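Local coordinates for uncharacterized protein (Mycobacterium tuberculosis, PDB 3KFW) that is functionally uncharacterised but probably acts as a DNA-binding transcriptional repressor of the PaaX family, at residues Ser162-Ala167 with Ala208-Ala213; Leu10-Gly15 with Ala227-Ala232; Asn87-Ile92 with Leu129-Glu134; Glu25-Thr30 with Thr39-Leu44. One frame throughout, in Å; residues are numbered along the deposited sequence.

Contact 1: Ser162-Ala167 with Ala208-Ala213; sequences SGWTEA and ADWPGA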
loop_
_atom_site.group_PDB
_atom_site.type_symbol
_atom_site.label_atom_id
_atom_site.label_comp_id
_atom_site.label_asym_id
_atom_site.label_seq_id
_atom_site.Cartn_x
_atom_site.Cartn_y
_atom_site.Cartn_z
ATOM N N SER A 162 -0.281 -18.245 -18.202
ATOM C CA SER A 162 0.594 -19.004 -19.119
ATOM C C SER A 162 1.557 -19.908 -18.317
ATOM O O SER A 162 1.830 -21.022 -18.733
ATOM C CB SER A 162 1.365 -18.088 -20.026
ATOM O OG SER A 162 2.172 -17.242 -19.215
ATOM N N GLY A 163 2.039 -19.447 -17.160
ATOM C CA GLY A 163 2.967 -20.244 -16.331
ATOM C C GLY A 163 2.306 -21.441 -15.687
ATOM O O GLY A 163 2.966 -22.461 -15.421
ATOM N N TRP A 164 1.011 -21.328 -15.409
ATOM C CA TRP A 164 0.312 -22.401 -14.735
ATOM C C TRP A 164 -0.064 -23.477 -15.746
ATOM O O TRP A 164 -0.094 -24.650 -15.404
ATOM C CB TRP A 164 -0.965 -21.889 -14.104
ATOM C CG TRP A 164 -1.652 -22.860 -13.138
ATOM C CD1 TRP A 164 -1.573 -22.859 -11.731
ATOM C CD2 TRP A 164 -2.585 -23.912 -13.487
ATOM N NE1 TRP A 164 -2.376 -23.889 -11.225
ATOM C CE2 TRP A 164 -2.998 -24.539 -12.276
ATOM C CE3 TRP A 164 -3.072 -24.407 -14.699
ATOM C CZ2 TRP A 164 -3.884 -25.600 -12.261
ATOM C CZ3 TRP A 164 -3.974 -25.491 -14.681
ATOM C CH2 TRP A 164 -4.367 -26.070 -13.465
ATOM N N THR A 165 -0.394 -23.020 -16.956
ATOM C CA THR A 165 -0.581 -23.794 -18.182
ATOM C C THR A 165 0.700 -24.552 -18.536
ATOM O O THR A 165 0.650 -25.781 -18.665
ATOM C CB THR A 165 -0.960 -22.812 -19.360
ATOM O OG1 THR A 165 -2.260 -22.259 -19.108
ATOM C CG2 THR A 165 -0.892 -23.476 -20.769
ATOM N N GLU A 166 1.834 -23.845 -18.678
ATOM C CA GLU A 166 3.124 -24.505 -18.941
ATOM C C GLU A 166 3.476 -25.582 -17.889
ATOM O O GLU A 166 3.939 -26.675 -18.244
ATOM C CB GLU A 166 4.274 -23.493 -19.087
ATOM C CG GLU A 166 5.643 -24.117 -19.525
ATOM C CD GLU A 166 6.539 -23.151 -20.381
ATOM O OE1 GLU A 166 6.555 -23.272 -21.654
ATOM O OE2 GLU A 166 7.216 -22.260 -19.785
ATOM N N ALA A 167 3.219 -25.293 -16.613
ATOM C CA ALA A 167 3.541 -26.244 -15.517
ATOM C C ALA A 167 2.652 -27.437 -15.564
ATOM O O ALA A 167 3.094 -28.529 -15.199
ATOM C CB ALA A 167 3.477 -25.604 -14.119
ATOM N N ALA A 208 -7.720 -21.810 -24.423
ATOM C CA ALA A 208 -7.985 -23.146 -24.980
ATOM C C ALA A 208 -6.860 -24.173 -24.762
ATOM O O ALA A 208 -7.082 -25.369 -24.929
ATOM C CB ALA A 208 -8.304 -23.047 -26.455
ATOM N N ASP A 209 -5.649 -23.697 -24.434
ATOM C CA ASP A 209 -4.583 -24.595 -24.011
ATOM C C ASP A 209 -4.570 -24.793 -22.470
ATOM O O ASP A 209 -3.584 -25.263 -21.931
ATOM C CB ASP A 209 -3.204 -24.200 -24.570
ATOM C CG ASP A 209 -2.718 -22.824 -24.076
ATOM O OD1 ASP A 209 -3.579 -22.020 -23.607
ATOM O OD2 ASP A 209 -1.466 -22.553 -24.154
ATOM N N TRP A 210 -5.671 -24.485 -21.789
ATOM C CA TRP A 210 -5.762 -24.706 -20.354
ATOM C C TRP A 210 -5.730 -26.240 -19.997
ATOM O O TRP A 210 -6.590 -26.998 -20.476
ATOM C CB TRP A 210 -7.048 -24.056 -19.832
ATOM C CG TRP A 210 -7.112 -24.031 -18.355
ATOM C CD1 TRP A 210 -7.867 -24.845 -17.554
ATOM C CD2 TRP A 210 -6.380 -23.144 -17.459
ATOM N NE1 TRP A 210 -7.655 -24.522 -16.227
ATOM C CE2 TRP A 210 -6.752 -23.500 -16.130
ATOM C CE3 TRP A 210 -5.447 -22.112 -17.655
ATOM C CZ2 TRP A 210 -6.237 -22.852 -15.004
ATOM C CZ3 TRP A 210 -4.921 -21.455 -16.546
ATOM C CH2 TRP A 210 -5.318 -21.824 -15.226
ATOM N N PRO A 211 -4.740 -26.692 -19.185
ATOM C CA PRO A 211 -4.576 -28.130 -18.826
ATOM C C PRO A 211 -5.427 -28.678 -17.645
ATOM O O PRO A 211 -5.211 -29.802 -17.237
ATOM C CB PRO A 211 -3.066 -28.242 -18.472
ATOM C CG PRO A 211 -2.725 -26.893 -17.880
ATOM C CD PRO A 211 -3.641 -25.866 -18.625
ATOM N N GLY A 212 -6.395 -27.922 -17.135
ATOM C CA GLY A 212 -7.198 -28.320 -15.952
ATOM C C GLY A 212 -7.880 -29.672 -16.062
ATOM O O GLY A 212 -7.679 -30.555 -15.208
ATOM N N ALA A 213 -8.673 -29.841 -17.112
ATOM C CA ALA A 213 -9.418 -31.076 -17.382
ATOM C C ALA A 213 -8.501 -32.299 -17.604
ATOM O O ALA A 213 -8.790 -33.430 -17.108
ATOM C CB ALA A 213 -10.348 -30.875 -18.566
#

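Contact 2: Leu10-Gly15 with Ala227-Ala232; sequences LSVLLG and AKRRDA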
loop_
_atom_site.group_PDB
_atom_site.type_symbol
_atom_site.label_atom_id
_atom_site.label_comp_id
_atom_site.label_asym_id
_atom_site.label_seq_id
_atom_site.Cartn_x
_atom_site.Cartn_y
_atom_site.Cartn_z
ATOM N N LEU A 10 -2.175 -44.070 2.634
ATOM C CA LEU A 10 -3.309 -43.220 2.240
ATOM C C LEU A 10 -3.777 -43.483 0.801
ATOM O O LEU A 10 -4.948 -43.737 0.590
ATOM C CB LEU A 10 -3.065 -41.725 2.469
ATOM C CG LEU A 10 -3.026 -41.283 3.945
ATOM C CD1 LEU A 10 -2.993 -39.715 4.089
ATOM C CD2 LEU A 10 -4.155 -41.895 4.778
ATOM N N SER A 11 -2.870 -43.427 -0.167
ATOM C CA SER A 11 -3.224 -43.683 -1.565
ATOM C C SER A 11 -3.759 -45.078 -1.788
ATOM O O SER A 11 -4.686 -45.263 -2.531
ATOM C CB SER A 11 -2.043 -43.438 -2.464
ATOM O OG SER A 11 -1.985 -42.047 -2.750
ATOM N N VAL A 12 -3.202 -46.064 -1.110
ATOM C CA VAL A 12 -3.664 -47.427 -1.300
ATOM C C VAL A 12 -5.093 -47.609 -0.749
ATOM O O VAL A 12 -5.881 -48.410 -1.268
ATOM C CB VAL A 12 -2.629 -48.420 -0.694
ATOM C CG1 VAL A 12 -3.181 -49.822 -0.641
ATOM C CG2 VAL A 12 -1.293 -48.382 -1.533
ATOM N N LEU A 13 -5.445 -46.832 0.273
ATOM C CA LEU A 13 -6.783 -46.879 0.827
ATOM C C LEU A 13 -7.803 -45.920 0.206
ATOM O O LEU A 13 -8.980 -45.984 0.500
ATOM C CB LEU A 13 -6.763 -46.814 2.395
ATOM C CG LEU A 13 -5.928 -47.943 3.030
ATOM C CD1 LEU A 13 -5.706 -47.703 4.497
ATOM C CD2 LEU A 13 -6.633 -49.285 2.788
ATOM N N LEU A 14 -7.367 -45.049 -0.665
ATOM C CA LEU A 14 -8.279 -44.148 -1.373
ATOM C C LEU A 14 -9.568 -44.851 -1.850
ATOM O O LEU A 14 -9.536 -45.820 -2.651
ATOM C CB LEU A 14 -7.517 -43.506 -2.529
ATOM C CG LEU A 14 -7.526 -41.986 -2.703
ATOM C CD1 LEU A 14 -7.272 -41.206 -1.402
ATOM C CD2 LEU A 14 -6.434 -41.636 -3.752
ATOM N N GLY A 15 -10.693 -44.387 -1.278
ATOM C CA GLY A 15 -12.024 -44.850 -1.632
ATOM C C GLY A 15 -12.397 -46.197 -1.040
ATOM O O GLY A 15 -13.464 -46.725 -1.364
ATOM N N ALA A 227 -7.556 -47.994 -6.844
ATOM C CA ALA A 227 -8.711 -48.701 -6.301
ATOM C C ALA A 227 -8.887 -50.072 -6.919
ATOM O O ALA A 227 -9.316 -51.005 -6.238
ATOM C CB ALA A 227 -9.972 -47.882 -6.456
ATOM N N LYS A 228 -8.533 -50.200 -8.194
ATOM C CA LYS A 228 -8.624 -51.494 -8.879
ATOM C C LYS A 228 -7.617 -52.566 -8.347
ATOM O O LYS A 228 -7.962 -53.745 -8.217
ATOM C CB LYS A 228 -8.504 -51.289 -10.390
ATOM C CG LYS A 228 -8.659 -52.559 -11.199
ATOM C CD LYS A 228 -8.492 -52.260 -12.686
ATOM C CE LYS A 228 -8.355 -53.550 -13.517
ATOM N NZ LYS A 228 -7.978 -53.141 -14.911
ATOM N N ARG A 229 -6.391 -52.138 -8.024
ATOM C CA ARG A 229 -5.359 -52.992 -7.411
ATOM C C ARG A 229 -5.816 -53.613 -6.098
ATOM O O ARG A 229 -5.405 -54.722 -5.736
ATOM C CB ARG A 229 -4.110 -52.174 -7.112
ATOM C CG ARG A 229 -3.242 -51.897 -8.303
ATOM C CD ARG A 229 -2.022 -51.094 -7.913
ATOM N NE ARG A 229 -1.028 -51.885 -7.178
ATOM C CZ ARG A 229 -0.660 -51.679 -5.904
ATOM N NH1 ARG A 229 -1.204 -50.690 -5.180
ATOM N NH2 ARG A 229 0.264 -52.468 -5.346
ATOM N N ARG A 230 -6.655 -52.870 -5.382
ATOM C CA ARG A 230 -7.126 -53.238 -4.066
ATOM C C ARG A 230 -8.343 -54.146 -4.133
ATOM O O ARG A 230 -8.695 -54.766 -3.137
ATOM C CB ARG A 230 -7.426 -51.972 -3.273
ATOM C CG ARG A 230 -7.788 -52.186 -1.854
ATOM C CD ARG A 230 -8.374 -50.963 -1.203
ATOM N NE ARG A 230 -9.496 -50.389 -1.930
ATOM C CZ ARG A 230 -9.525 -49.117 -2.290
ATOM N NH1 ARG A 230 -10.545 -48.618 -2.961
ATOM N NH2 ARG A 230 -8.501 -48.337 -1.970
ATOM N N ASP A 231 -8.980 -54.247 -5.295
ATOM C CA ASP A 231 -10.029 -55.257 -5.500
ATOM C C ASP A 231 -9.411 -56.536 -6.009
ATOM O O ASP A 231 -9.868 -57.624 -5.673
ATOM C CB ASP A 231 -11.078 -54.787 -6.504
ATOM C CG ASP A 231 -11.557 -53.378 -6.229
ATOM O OD1 ASP A 231 -11.536 -52.947 -5.055
ATOM O OD2 ASP A 231 -11.937 -52.683 -7.191
ATOM N N ALA A 232 -8.380 -56.404 -6.840
ATOM C CA ALA A 232 -7.603 -57.548 -7.325
ATOM C C ALA A 232 -7.098 -58.429 -6.161
ATOM O O ALA A 232 -7.349 -59.661 -6.125
ATOM C CB ALA A 232 -6.448 -57.067 -8.189
#

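Contact 3: Asn87-Ile92 with Leu129-Glu134; sequences NWHMLI and LDLDLE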
loop_
_atom_site.group_PDB
_atom_site.type_symbol
_atom_site.label_atom_id
_atom_site.label_comp_id
_atom_site.label_asym_id
_atom_site.label_seq_id
_atom_site.Cartn_x
_atom_site.Cartn_y
_atom_site.Cartn_z
ATOM N N ASN A 87 -19.554 -11.063 -13.065
ATOM C CA ASN A 87 -19.326 -10.451 -11.771
ATOM C C ASN A 87 -18.134 -11.053 -11.054
ATOM O O ASN A 87 -17.880 -12.254 -11.184
ATOM C CB ASN A 87 -20.552 -10.557 -10.892
ATOM C CG ASN A 87 -21.684 -9.693 -11.381
ATOM O OD1 ASN A 87 -21.701 -8.484 -11.173
ATOM N ND2 ASN A 87 -22.652 -10.316 -12.021
ATOM N N TRP A 88 -17.435 -10.208 -10.297
ATOM C CA TRP A 88 -16.292 -10.588 -9.522
ATOM C C TRP A 88 -16.553 -10.350 -8.028
ATOM O O TRP A 88 -17.140 -9.337 -7.637
ATOM C CB TRP A 88 -15.085 -9.723 -9.953
ATOM C CG TRP A 88 -14.655 -9.991 -11.363
ATOM C CD1 TRP A 88 -15.311 -9.608 -12.520
ATOM C CD2 TRP A 88 -13.489 -10.698 -11.783
ATOM N NE1 TRP A 88 -14.616 -10.023 -13.613
ATOM C CE2 TRP A 88 -13.494 -10.693 -13.210
ATOM C CE3 TRP A 88 -12.426 -11.290 -11.109
ATOM C CZ2 TRP A 88 -12.490 -11.309 -13.973
ATOM C CZ3 TRP A 88 -11.408 -11.872 -11.850
ATOM C CH2 TRP A 88 -11.464 -11.904 -13.294
ATOM N N HIS A 89 -16.109 -11.278 -7.194
ATOM C CA HIS A 89 -15.995 -11.014 -5.772
ATOM C C HIS A 89 -14.779 -10.153 -5.541
ATOM O O HIS A 89 -13.730 -10.409 -6.126
ATOM C CB HIS A 89 -15.876 -12.321 -4.977
ATOM C CG HIS A 89 -17.183 -13.045 -4.834
ATOM N ND1 HIS A 89 -17.271 -14.418 -4.669
ATOM C CD2 HIS A 89 -18.458 -12.578 -4.851
ATOM C CE1 HIS A 89 -18.540 -14.753 -4.557
ATOM N NE2 HIS A 89 -19.277 -13.658 -4.662
HETATM N N MSE A 90 -14.903 -9.155 -4.672
HETATM C CA MSE A 90 -13.787 -8.264 -4.370
HETATM C C MSE A 90 -13.591 -8.056 -2.891
HETATM O O MSE A 90 -14.485 -7.664 -2.156
HETATM C CB MSE A 90 -13.997 -6.924 -5.028
HETATM C CG MSE A 90 -12.698 -6.196 -5.297
HETATM SE SE MSE A 90 -13.035 -4.627 -6.422
HETATM C CE MSE A 90 -12.919 -3.504 -4.851
ATOM N N LEU A 91 -12.393 -8.313 -2.439
ATOM C CA LEU A 91 -12.119 -8.135 -1.065
ATOM C C LEU A 91 -10.984 -7.109 -0.939
ATOM O O LEU A 91 -9.910 -7.336 -1.427
ATOM C CB LEU A 91 -11.759 -9.482 -0.434
ATOM C CG LEU A 91 -12.815 -10.595 -0.404
ATOM C CD1 LEU A 91 -12.135 -11.924 0.095
ATOM C CD2 LEU A 91 -13.983 -10.246 0.468
ATOM N N ILE A 92 -11.287 -5.984 -0.288
ATOM C CA ILE A 92 -10.400 -4.864 -0.028
ATOM C C ILE A 92 -9.939 -4.948 1.426
ATOM O O ILE A 92 -10.762 -4.891 2.325
ATOM C CB ILE A 92 -11.192 -3.505 -0.173
ATOM C CG1 ILE A 92 -11.904 -3.407 -1.507
ATOM C CG2 ILE A 92 -10.260 -2.268 0.008
ATOM C CD1 ILE A 92 -10.978 -3.604 -2.624
ATOM N N LEU A 129 -17.331 -19.367 -7.804
ATOM C CA LEU A 129 -17.235 -20.011 -6.488
ATOM C C LEU A 129 -18.069 -19.235 -5.468
ATOM O O LEU A 129 -18.070 -17.994 -5.498
ATOM C CB LEU A 129 -15.782 -20.014 -5.979
ATOM C CG LEU A 129 -14.699 -20.823 -6.695
ATOM C CD1 LEU A 129 -13.396 -20.765 -5.906
ATOM C CD2 LEU A 129 -15.179 -22.289 -6.924
ATOM N N ASP A 130 -18.756 -19.976 -4.583
ATOM C CA ASP A 130 -19.557 -19.466 -3.447
ATOM C C ASP A 130 -18.710 -18.961 -2.257
ATOM O O ASP A 130 -18.585 -19.675 -1.227
ATOM C CB ASP A 130 -20.427 -20.609 -2.890
ATOM C CG ASP A 130 -21.824 -20.677 -3.498
ATOM O OD1 ASP A 130 -22.411 -21.782 -3.458
ATOM O OD2 ASP A 130 -22.348 -19.647 -3.987
ATOM N N LEU A 131 -18.167 -17.747 -2.359
ATOM C CA LEU A 131 -17.420 -17.136 -1.250
ATOM C C LEU A 131 -18.164 -17.192 0.090
ATOM O O LEU A 131 -19.257 -16.648 0.241
ATOM C CB LEU A 131 -17.074 -15.669 -1.550
ATOM C CG LEU A 131 -16.644 -14.755 -0.383
ATOM C CD1 LEU A 131 -15.143 -14.819 -0.103
ATOM C CD2 LEU A 131 -17.111 -13.318 -0.606
ATOM N N ASP A 132 -17.572 -17.851 1.067
ATOM C CA ASP A 132 -18.030 -17.635 2.403
ATOM C C ASP A 132 -16.851 -17.061 3.156
ATOM O O ASP A 132 -15.761 -17.635 3.139
ATOM C CB ASP A 132 -18.536 -18.926 3.031
ATOM C CG ASP A 132 -19.683 -18.682 4.002
ATOM O OD1 ASP A 132 -19.541 -17.802 4.884
ATOM O OD2 ASP A 132 -20.732 -19.362 3.883
ATOM N N LEU A 133 -17.054 -15.910 3.788
ATOM C CA LEU A 133 -15.987 -15.288 4.558
ATOM C C LEU A 133 -15.729 -16.038 5.867
ATOM O O LEU A 133 -16.654 -16.226 6.646
ATOM C CB LEU A 133 -16.305 -13.812 4.794
ATOM C CG LEU A 133 -15.698 -12.945 3.688
ATOM C CD1 LEU A 133 -16.395 -11.559 3.560
ATOM C CD2 LEU A 133 -14.186 -12.847 3.923
ATOM N N GLU A 134 -14.478 -16.451 6.102
ATOM C CA GLU A 134 -14.141 -17.394 7.188
ATOM C C GLU A 134 -14.263 -16.834 8.631
ATOM O O GLU A 134 -13.318 -16.878 9.427
ATOM C CB GLU A 134 -12.808 -18.158 6.906
ATOM C CG GLU A 134 -11.476 -17.375 7.070
ATOM C CD GLU A 134 -10.541 -17.943 8.162
ATOM O OE1 GLU A 134 -10.883 -17.872 9.372
ATOM O OE2 GLU A 134 -9.444 -18.447 7.802
#

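Contact 4: Glu25-Thr30 with Thr39-Leu44; sequences ELIQLT and TLRVAL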
loop_
_atom_site.group_PDB
_atom_site.type_symbol
_atom_site.label_atom_id
_atom_site.label_comp_id
_atom_site.label_asym_id
_atom_site.label_seq_id
_atom_site.Cartn_x
_atom_site.Cartn_y
_atom_site.Cartn_z
ATOM N N GLU A 25 -3.084 -57.661 3.359
ATOM C CA GLU A 25 -3.498 -57.059 2.093
ATOM C C GLU A 25 -2.682 -55.787 1.813
ATOM O O GLU A 25 -2.199 -55.575 0.699
ATOM C CB GLU A 25 -5.018 -56.795 2.087
ATOM C CG GLU A 25 -5.916 -58.069 2.048
ATOM C CD GLU A 25 -7.307 -57.852 2.714
ATOM O OE1 GLU A 25 -7.659 -56.711 3.125
ATOM O OE2 GLU A 25 -8.068 -58.835 2.850
ATOM N N LEU A 26 -2.503 -54.968 2.843
ATOM C CA LEU A 26 -1.652 -53.797 2.773
ATOM C C LEU A 26 -0.204 -54.191 2.525
ATOM O O LEU A 26 0.473 -53.548 1.738
ATOM C CB LEU A 26 -1.800 -52.915 4.026
ATOM C CG LEU A 26 -3.206 -52.288 4.293
ATOM C CD1 LEU A 26 -3.346 -51.617 5.644
ATOM C CD2 LEU A 26 -3.533 -51.276 3.243
ATOM N N ILE A 27 0.277 -55.264 3.151
ATOM C CA ILE A 27 1.644 -55.752 2.832
ATOM C C ILE A 27 1.761 -56.002 1.324
ATOM O O ILE A 27 2.745 -55.601 0.702
ATOM C CB ILE A 27 2.063 -57.020 3.633
ATOM C CG1 ILE A 27 2.422 -56.668 5.077
ATOM C CG2 ILE A 27 3.255 -57.696 2.975
ATOM C CD1 ILE A 27 2.257 -57.864 6.092
ATOM N N GLN A 28 0.737 -56.626 0.740
ATOM C CA GLN A 28 0.722 -56.924 -0.691
ATOM C C GLN A 28 0.631 -55.691 -1.592
ATOM O O GLN A 28 1.367 -55.571 -2.545
ATOM C CB GLN A 28 -0.381 -57.930 -1.008
ATOM C CG GLN A 28 -0.092 -59.271 -0.368
ATOM C CD GLN A 28 -1.227 -60.273 -0.485
ATOM O OE1 GLN A 28 -1.156 -61.196 -1.300
ATOM N NE2 GLN A 28 -2.276 -60.117 0.354
ATOM N N LEU A 29 -0.241 -54.755 -1.260
ATOM C CA LEU A 29 -0.438 -53.566 -2.088
ATOM C C LEU A 29 0.676 -52.543 -1.913
ATOM O O LEU A 29 0.867 -51.653 -2.748
ATOM C CB LEU A 29 -1.771 -52.919 -1.729
ATOM C CG LEU A 29 -3.029 -53.715 -2.109
ATOM C CD1 LEU A 29 -4.254 -53.504 -1.157
ATOM C CD2 LEU A 29 -3.354 -53.388 -3.555
ATOM N N THR A 30 1.406 -52.669 -0.819
ATOM C CA THR A 30 2.379 -51.664 -0.433
ATOM C C THR A 30 3.795 -51.940 -0.950
ATOM O O THR A 30 4.668 -51.082 -0.829
ATOM C CB THR A 30 2.397 -51.536 1.110
ATOM O OG1 THR A 30 2.831 -50.232 1.484
ATOM C CG2 THR A 30 3.310 -52.597 1.762
ATOM N N THR A 39 8.779 -51.545 7.818
ATOM C CA THR A 39 8.467 -50.111 7.869
ATOM C C THR A 39 6.968 -49.880 7.993
ATOM O O THR A 39 6.524 -48.931 8.645
ATOM C CB THR A 39 9.003 -49.372 6.624
ATOM N N LEU A 40 6.206 -50.786 7.381
ATOM C CA LEU A 40 4.765 -50.686 7.263
ATOM C C LEU A 40 4.048 -50.942 8.596
ATOM O O LEU A 40 3.249 -50.122 9.044
ATOM C CB LEU A 40 4.267 -51.669 6.189
ATOM C CG LEU A 40 2.742 -51.835 6.065
ATOM C CD1 LEU A 40 2.199 -50.834 5.082
ATOM C CD2 LEU A 40 2.403 -53.252 5.635
ATOM N N ARG A 41 4.324 -52.088 9.213
ATOM C CA ARG A 41 3.668 -52.432 10.470
ATOM C C ARG A 41 3.976 -51.345 11.481
ATOM O O ARG A 41 3.102 -50.905 12.200
ATOM C CB ARG A 41 4.078 -53.820 10.975
ATOM C CG ARG A 41 3.417 -54.985 10.216
ATOM C CD ARG A 41 3.763 -56.384 10.822
ATOM N NE ARG A 41 3.184 -57.510 10.061
ATOM C CZ ARG A 41 1.902 -57.897 10.110
ATOM N NH1 ARG A 41 1.028 -57.253 10.880
ATOM N NH2 ARG A 41 1.481 -58.926 9.368
ATOM N N VAL A 42 5.208 -50.855 11.495
ATOM C CA VAL A 42 5.505 -49.719 12.362
ATOM C C VAL A 42 4.729 -48.458 11.966
ATOM O O VAL A 42 4.311 -47.684 12.835
ATOM C CB VAL A 42 7.002 -49.478 12.518
ATOM C CG1 VAL A 42 7.277 -48.063 13.041
ATOM C CG2 VAL A 42 7.566 -50.528 13.467
ATOM N N ALA A 43 4.517 -48.265 10.667
ATOM C CA ALA A 43 3.730 -47.144 10.206
ATOM C C ALA A 43 2.240 -47.303 10.623
ATOM O O ALA A 43 1.681 -46.419 11.265
ATOM C CB ALA A 43 3.881 -47.002 8.714
ATOM N N LEU A 44 1.602 -48.413 10.256
ATOM C CA LEU A 44 0.198 -48.642 10.608
ATOM C C LEU A 44 -0.051 -48.388 12.098
ATOM O O LEU A 44 -0.955 -47.640 12.463
ATOM C CB LEU A 44 -0.225 -50.054 10.239
ATOM C CG LEU A 44 -0.213 -50.330 8.743
ATOM C CD1 LEU A 44 -0.496 -51.785 8.462
ATOM C CD2 LEU A 44 -1.239 -49.445 8.034
#

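Contact 1: Ser162-Ala167 with Ala208-Ala213
Trp164 and Trp210 form an offset stack that joins the first turn of helix 161-177 to the loop leading into helix 212-234, the latter within the PaaX-like C-terminal region. The two six-membered rings are nearly parallel, with planes at 6° and centroids 4.5 Å apart. The long directions of the two indoles are set roughly perpendicular, and the atoms that touch belong to the six-membered rings. Trp164 CE3 lies 3.5 Å from Trp210 CH2, and each ring rests over the rim of the other's face. The CB of Trp210 points away from the helix, but with CG anti to the backbone N (chi1 -170°) the far end of its ring comes back to Trp164. Large flat rings suit this place because they give broad dispersion contact between helix and loop, while the indole N-H of Trp164 remains usable and is bonded to Thr197; the same ring also stacks with His194.

Pro211, at the N-cap position of helix 212-234, wedges in beside the pair. Its CG is 3.7 Å from Trp164 CZ3, and its CD sits above the rim of the Trp210 ring. The lack of an N-H makes proline an easy fit just ahead of a helix.

Thr165 serves with both branches. OG1 is bonded back to Leu161 O and lies obliquely against Trp210, 3.5 Å from its CE3, whereas the methyl turns to Asp209, where Thr165 CG2 comes within 3.4 Å of the backbone O and 3.6 Å of OD2.

Contact 2: Leu10-Gly15 with Ala227-Ala232
Arg230 has its CB already facing the end of helix 5-13, with CG anti to the backbone N (chi1 -174°), and a bend at chi3 (53°) then turns NE out of the extended line. The guanidinium at its end meets two backbone carbonyls edge-on, both acceptors lying close to its plane. Arg230 NH2 is shared, donating to Val12 O at 2.7 Å and to Leu14 O at 2.8 Å. Arg230 NH1 donates to the same Leu14 O at 3.0 Å, so the terminal nitrogens grip one oxygen end-on, like a fork. Both reach it from one face of the carbonyl plane, NH2 well above that plane and NH1 less tilted. None of the three bonds is straight, the N-H...O angle being at most 147°.

Gly15 follows with a positive phi, a backbone shape easy for glycine, and its carbonyl carbon lies 3.6 Å from Arg230 NH1. Val12 offers its CG2 to the edge of the neighbouring Arg229 guanidinium, 4.3 Å from NH1, while Arg229 NH2 is bonded to Leu29 O and forms a salt bridge with Asp32.

The contact fastens the N-terminal helix-turn-helix region to the C-terminal helix 212-234. Arginine suits the place because its several N-H groups can serve carbonyls near a helix end together; its positive charge would also be favoured by the partial negative charge expected there, and the multiple bonds should restrict rotation of the guanidinium.

Contact 3: Asn87-Ile92 with Leu129-Glu134
Leu131 sets its CD2 methyl squarely over the imidazole of His89, a CH-pi contact in which the carbon stands 4.2 Å from the ring centroid and 12° off the normal. The same ring is approached at its edge as well: Leu129 O lies near its plane, 3.4 Å from His89 CE1. Between Leu129 and Leu131, Asp130 is the centre of an inverse gamma turn, a tight bend linking the carbonyl at the rim to the leucine above the face. Leu131 CB points toward the strand and lies 3.4 Å from His89 ND1, with CG anti to the backbone N (chi1 164°).

Strand 88-93 is an inner strand of the four-stranded antiparallel sheet, whose order 2-3-1-4 fits the ferredoxin-like arrangement of Cas2-like domains. The partner is the loop between strands 122-126 and 141-147, running in the same direction as strand 88-93 over one sheet face. Strand alternation directs His89 and Leu91 to this loop, while Met90, a selenomethionine, points away and packs on Met90 of the third subunit.

Branched aliphatic ends suit the remaining contact. Leu91 divides its methyls, CD1 lying 4.2 Å from Leu131 CD1 and CD2 4.1 Å from Leu133 CD1; Leu91 and Leu133 lie alongside, pointing opposite ways.

Contact 4: Glu25-Thr30 with Thr39-Leu44
Leu40 and Ile27 make the closest of the apolar contacts that dominate here, with Leu40 CD2 3.5 Å from Ile27 CG1. Leu40 CB points toward helix 23-30 and CG stands anti to the backbone N (chi1 172°). Its CD2 methyl also approaches the backbone there, 3.8 Å from Ile27 CA. A turn further along, Leu44 meets Leu26 through methyl groups alone: Leu26 CD1 is 3.9 Å from Leu44 CD2. Leucines four residues apart on one helix suit this work, since both project from the same side; Tyr60 of strand 59-62 packs on both Leu26 and Leu44.

Two contacts bring polar groups against methyls. Thr30 and Leu40 meet tip to tip, Leu40 CD1 lying 3.7 Å from Thr30 OG1 and 3.9 Å from Thr30 CG2, so the compact threonine offers both its branches to one methyl. At the more open margin, Ile27 CD1 comes 3.5 Å from Arg41 NH2. It touches the guanidinium obliquely, while Arg41 NE is engaged in a salt bridge with Glu37.

The axes of segments 25-30 and 39-44 approach to 10.7 Å, and their directions differ by 123°. Two short helices joined by a brief connection and held by an apolar core, after helix 5-13 and before the hairpin of strands 53-56 and 59-62, are the pattern of a winged helix-turn-helix, in which helix 37-49 would probably be the recognition helix.

From the N terminus, contact 2 opens first, at residues 10-15, and closes only near the C terminus at 227-232, joining the N-terminal helix-turn-helix region to helix 212-234, so the other three are nested inside its loop. Within it, contact 4 closes the short loop between the two helices of the helix-turn-helix, contact 3 then ties inner strand 88-93 of the Cas2-like sheet to a later loop, and contact 1 joins helix 161-177 to the start of helix 212-234. These three follow in series without crossing. Contacts 2 and 4 touch, notably where Arg229 meets Leu29, whereas contact 3 lies far across the chain's centre from both. Helix 212-234 serves contacts 1 and 2, whose centres are about 29 Å apart.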